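PDB 3OP7: aminotransferase class I and II from Streptococcus suis 89/1591, which probably transfers amino groups between amino acids and keto acids with pyridoxal phosphate as cofactor. Local coordinates for residues 208-220 with 230-242. Numbering follows the deposited sequence. Where two conformers were deposited one is given.
With EDO (1,2-ethanediol), chain K.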
# COMPACT_ATOMS: atom_id res chain seq x y z
N ILE A 208 0.47 12.77 19.39
CA ILE A 208 0.36 14.11 18.85
C ILE A 208 -0.36 15.12 19.77
O ILE A 208 -0.24 16.33 19.56
CB ILE A 208 -0.32 14.05 17.48
CG1 ILE A 208 0.04 15.29 16.66
CG2 ILE A 208 -1.80 13.78 17.67
CD1 ILE A 208 -0.51 15.29 15.25
N GLU A 209 -1.05 14.64 20.80
CA GLU A 209 -1.67 15.50 21.81
C GLU A 209 -0.69 15.90 22.93
O GLU A 209 -1.01 16.80 23.75
CB GLU A 209 -2.91 14.80 22.40
CG GLU A 209 -4.04 14.61 21.38
CD GLU A 209 -5.18 13.73 21.84
OE1 GLU A 209 -4.98 12.67 22.49
OE2 GLU A 209 -6.32 14.06 21.47
N VAL A 210 0.45 15.23 22.99
CA VAL A 210 1.47 15.57 23.98
C VAL A 210 2.79 16.05 23.40
O VAL A 210 3.66 16.46 24.18
CB VAL A 210 1.72 14.40 24.96
CG1 VAL A 210 0.48 14.14 25.86
CG2 VAL A 210 2.14 13.14 24.27
N TYR A 211 2.94 16.02 22.08
CA TYR A 211 4.22 16.38 21.43
C TYR A 211 4.00 16.88 20.03
O TYR A 211 3.42 16.17 19.19
CB TYR A 211 5.12 15.15 21.40
CG TYR A 211 6.58 15.34 21.01
CD1 TYR A 211 7.29 16.50 21.35
CD2 TYR A 211 7.26 14.32 20.39
CE1 TYR A 211 8.65 16.64 21.05
CE2 TYR A 211 8.59 14.45 20.04
CZ TYR A 211 9.29 15.62 20.38
OH TYR A 211 10.60 15.74 20.07
N ASP A 212 4.54 18.07 19.73
CA ASP A 212 4.50 18.66 18.37
C ASP A 212 5.16 17.78 17.35
O ASP A 212 4.78 17.77 16.16
CB ASP A 212 5.23 20.01 18.28
CG ASP A 212 4.99 20.72 16.93
OD1 ASP A 212 3.86 21.25 16.78
OD2 ASP A 212 5.90 20.75 16.02
N LYS A 213 6.20 17.07 17.76
CA LYS A 213 6.90 16.15 16.83
C LYS A 213 6.45 14.67 17.03
O LYS A 213 7.17 13.73 16.68
CB LYS A 213 8.42 16.30 17.00
CG LYS A 213 9.01 17.44 16.20
CD LYS A 213 10.51 17.65 16.54
CE LYS A 213 11.30 17.90 15.25
NZ LYS A 213 12.71 18.39 15.50
N GLY A 214 5.25 14.49 17.58
CA GLY A 214 4.61 13.19 17.66
C GLY A 214 3.91 12.94 16.33
O GLY A 214 3.24 13.84 15.83
N ILE A 215 4.04 11.72 15.82
CA ILE A 215 3.49 11.30 14.51
C ILE A 215 2.58 10.12 14.88
O ILE A 215 3.07 9.08 15.35
CB ILE A 215 4.56 10.86 13.51
CG1 ILE A 215 5.55 12.00 13.22
CG2 ILE A 215 3.91 10.33 12.19
CD1 ILE A 215 6.77 11.56 12.42
N ALA A 216 1.26 10.33 14.78
CA ALA A 216 0.25 9.34 15.12
C ALA A 216 -0.17 8.54 13.92
O ALA A 216 -0.47 9.13 12.87
CB ALA A 216 -0.97 10.02 15.74
N VAL A 217 -0.14 7.22 14.05
CA VAL A 217 -0.59 6.31 13.02
C VAL A 217 -1.79 5.60 13.60
O VAL A 217 -1.82 5.15 14.76
CB VAL A 217 0.52 5.34 12.56
CG1 VAL A 217 -0.07 4.06 11.91
CG2 VAL A 217 1.50 6.05 11.60
N ASN A 218 -2.86 5.51 12.80
CA ASN A 218 -4.04 4.82 13.28
C ASN A 218 -4.82 4.25 12.08
O ASN A 218 -4.42 4.41 10.93
CB ASN A 218 -4.90 5.76 14.13
CG ASN A 218 -5.70 5.02 15.26
OD1 ASN A 218 -6.19 3.91 15.07
ND2 ASN A 218 -5.79 5.65 16.47
N SER A 219 -5.89 3.54 12.38
CA SER A 219 -6.74 3.00 11.31
C SER A 219 -8.08 2.52 11.80
O SER A 219 -8.36 2.50 12.99
CB SER A 219 -6.05 1.90 10.57
OG SER A 219 -6.16 0.67 11.17
N LEU A 220 -8.91 2.12 10.85
CA LEU A 220 -10.25 1.63 11.16
C LEU A 220 -10.24 0.12 11.34
O LEU A 220 -11.31 -0.47 11.53
CB LEU A 220 -11.26 2.03 10.12
CG LEU A 220 -11.44 3.57 9.95
CD1 LEU A 220 -12.42 3.94 8.82
CD2 LEU A 220 -11.86 4.25 11.26
N ARG A 230 -9.18 -1.26 4.21
CA ARG A 230 -7.79 -0.84 4.15
C ARG A 230 -7.69 0.73 4.25
O ARG A 230 -7.19 1.40 3.34
CB ARG A 230 -7.07 -1.38 2.89
CG ARG A 230 -7.28 -2.82 2.55
CD ARG A 230 -6.93 -3.83 3.63
NE ARG A 230 -5.59 -3.66 4.13
CZ ARG A 230 -5.26 -3.32 5.37
NH1 ARG A 230 -6.18 -3.19 6.31
NH2 ARG A 230 -3.97 -3.20 5.69
N ILE A 231 -8.18 1.28 5.35
CA ILE A 231 -8.13 2.73 5.61
C ILE A 231 -7.48 3.00 6.96
O ILE A 231 -7.98 2.61 7.99
CB ILE A 231 -9.52 3.40 5.59
CG1 ILE A 231 -10.19 3.28 4.21
CG2 ILE A 231 -9.47 4.86 6.09
CD1 ILE A 231 -9.57 4.21 3.14
N GLY A 232 -6.40 3.75 6.87
CA GLY A 232 -5.71 4.32 7.99
C GLY A 232 -5.37 5.78 7.77
O GLY A 232 -5.83 6.40 6.78
N TRP A 233 -4.59 6.33 8.70
CA TRP A 233 -4.08 7.67 8.49
C TRP A 233 -2.81 7.91 9.29
O TRP A 233 -2.49 7.19 10.24
CB TRP A 233 -5.13 8.70 8.93
CG TRP A 233 -5.58 8.64 10.36
CD1 TRP A 233 -4.99 9.29 11.44
CD2 TRP A 233 -6.67 7.88 10.92
NE1 TRP A 233 -5.68 9.01 12.59
CE2 TRP A 233 -6.71 8.17 12.30
CE3 TRP A 233 -7.64 7.01 10.40
CZ2 TRP A 233 -7.67 7.60 13.14
CZ3 TRP A 233 -8.58 6.48 11.23
CH2 TRP A 233 -8.57 6.76 12.58
N VAL A 234 -2.12 8.96 8.85
CA VAL A 234 -1.11 9.61 9.67
C VAL A 234 -1.62 10.99 10.11
O VAL A 234 -2.20 11.73 9.27
CB VAL A 234 0.17 9.83 8.85
CG1 VAL A 234 1.27 10.45 9.72
CG2 VAL A 234 0.60 8.52 8.20
N ALA A 235 -1.39 11.32 11.38
CA ALA A 235 -1.62 12.64 11.90
C ALA A 235 -0.26 13.16 12.32
O ALA A 235 0.44 12.52 13.07
CB ALA A 235 -2.58 12.63 13.08
N ALA A 236 0.15 14.32 11.83
CA ALA A 236 1.47 14.85 12.16
C ALA A 236 1.45 16.38 12.11
O ALA A 236 0.46 16.97 11.66
CB ALA A 236 2.51 14.31 11.20
N ASN A 237 2.52 17.03 12.54
CA ASN A 237 2.60 18.49 12.33
C ASN A 237 2.62 18.88 10.85
O ASN A 237 2.81 18.04 9.96
CB ASN A 237 3.74 19.16 13.09
CG ASN A 237 5.13 18.80 12.58
OD1 ASN A 237 5.35 18.72 11.36
ND2 ASN A 237 6.10 18.71 13.50
N HIS A 238 2.42 20.17 10.59
CA HIS A 238 2.32 20.66 9.19
C HIS A 238 3.58 20.36 8.39
O HIS A 238 3.51 20.01 7.21
CB HIS A 238 2.05 22.18 9.15
CG HIS A 238 1.97 22.75 7.77
ND1 HIS A 238 0.89 22.53 6.93
CD2 HIS A 238 2.82 23.54 7.07
CE1 HIS A 238 1.09 23.17 5.79
NE2 HIS A 238 2.25 23.78 5.85
N GLN A 239 4.75 20.49 9.03
CA GLN A 239 6.01 20.26 8.32
C GLN A 239 6.15 18.79 7.90
O GLN A 239 6.49 18.49 6.74
CB GLN A 239 7.19 20.67 9.21
CG GLN A 239 7.38 22.18 9.38
CD GLN A 239 8.28 22.51 10.56
OE1 GLN A 239 8.07 22.00 11.66
NE2 GLN A 239 9.29 23.34 10.33
N VAL A 240 5.88 17.88 8.83
CA VAL A 240 5.97 16.46 8.51
C VAL A 240 4.94 16.07 7.45
O VAL A 240 5.25 15.38 6.45
CB VAL A 240 5.79 15.58 9.76
CG1 VAL A 240 5.56 14.09 9.34
CG2 VAL A 240 7.08 15.74 10.66
N THR A 241 3.72 16.55 7.63
CA THR A 241 2.64 16.26 6.67
C THR A 241 3.05 16.69 5.28
O THR A 241 2.86 15.97 4.27
CB THR A 241 1.32 16.93 7.10
OG1 THR A 241 0.94 16.40 8.39
CG2 THR A 241 0.19 16.60 6.14
N ASP A 242 3.62 17.88 5.20
CA ASP A 242 4.10 18.37 3.89
C ASP A 242 5.19 17.51 3.27
O ASP A 242 5.26 17.42 2.04
CB ASP A 242 4.66 19.78 3.98
CG ASP A 242 3.59 20.86 3.86
OD1 ASP A 242 2.49 20.56 3.36
OD2 ASP A 242 3.88 22.04 4.24
C1 EDO K . -6.48 15.22 24.89
O1 EDO K . -5.41 16.12 25.23
C2 EDO K . -6.22 13.84 25.48
O2 EDO K . -6.72 12.75 24.68
O HOH W 1 4.42 15.79 14.08
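Trp233 lies with its indole along Asn218, ring and amide planes 25° apart, and Asn218 CB sits above one face at the rim, beside the CE2-CZ2 bond, 3.5 Å from Trp233 CZ2. With chi1 at 59°, Trp233 CG sits between its own N and carbonyl carbon, which turns the ring back over strand 214-219; Leu220 CD2 meets its edge in plane, 4.0 Å from CZ3. NE1 is held by the hydroxyl of Tyr76. Asn218 OD1 accepts from Ser219 N (2.7 Å) on a lone pair, fixing the amide's rotation. The two antiparallel strands belong to the central mixed sheet of a fold-type I PLP enzyme, and the loop between them carries the cofactor-bearing Lys222; Ser219 OG, which also bonds Ser221 N, and Arg230 NH1 hydrogen-bond its phosphate. On the face of Val217 and Val234, which helix 89-101 covers, Ile215 CG2 packs alongside Val234 CG1 at 3.6 Å. Past the strands, Asn237 N-caps helix 238-244: OD1 takes Val240 N at 2.7 Å, nearly straight (174°), while ND2 donates to Asp212 O (3.1 Å), from above the carbonyl plane. A water bridges Asn237 N to the carbonyls of Asp212 and Gly214.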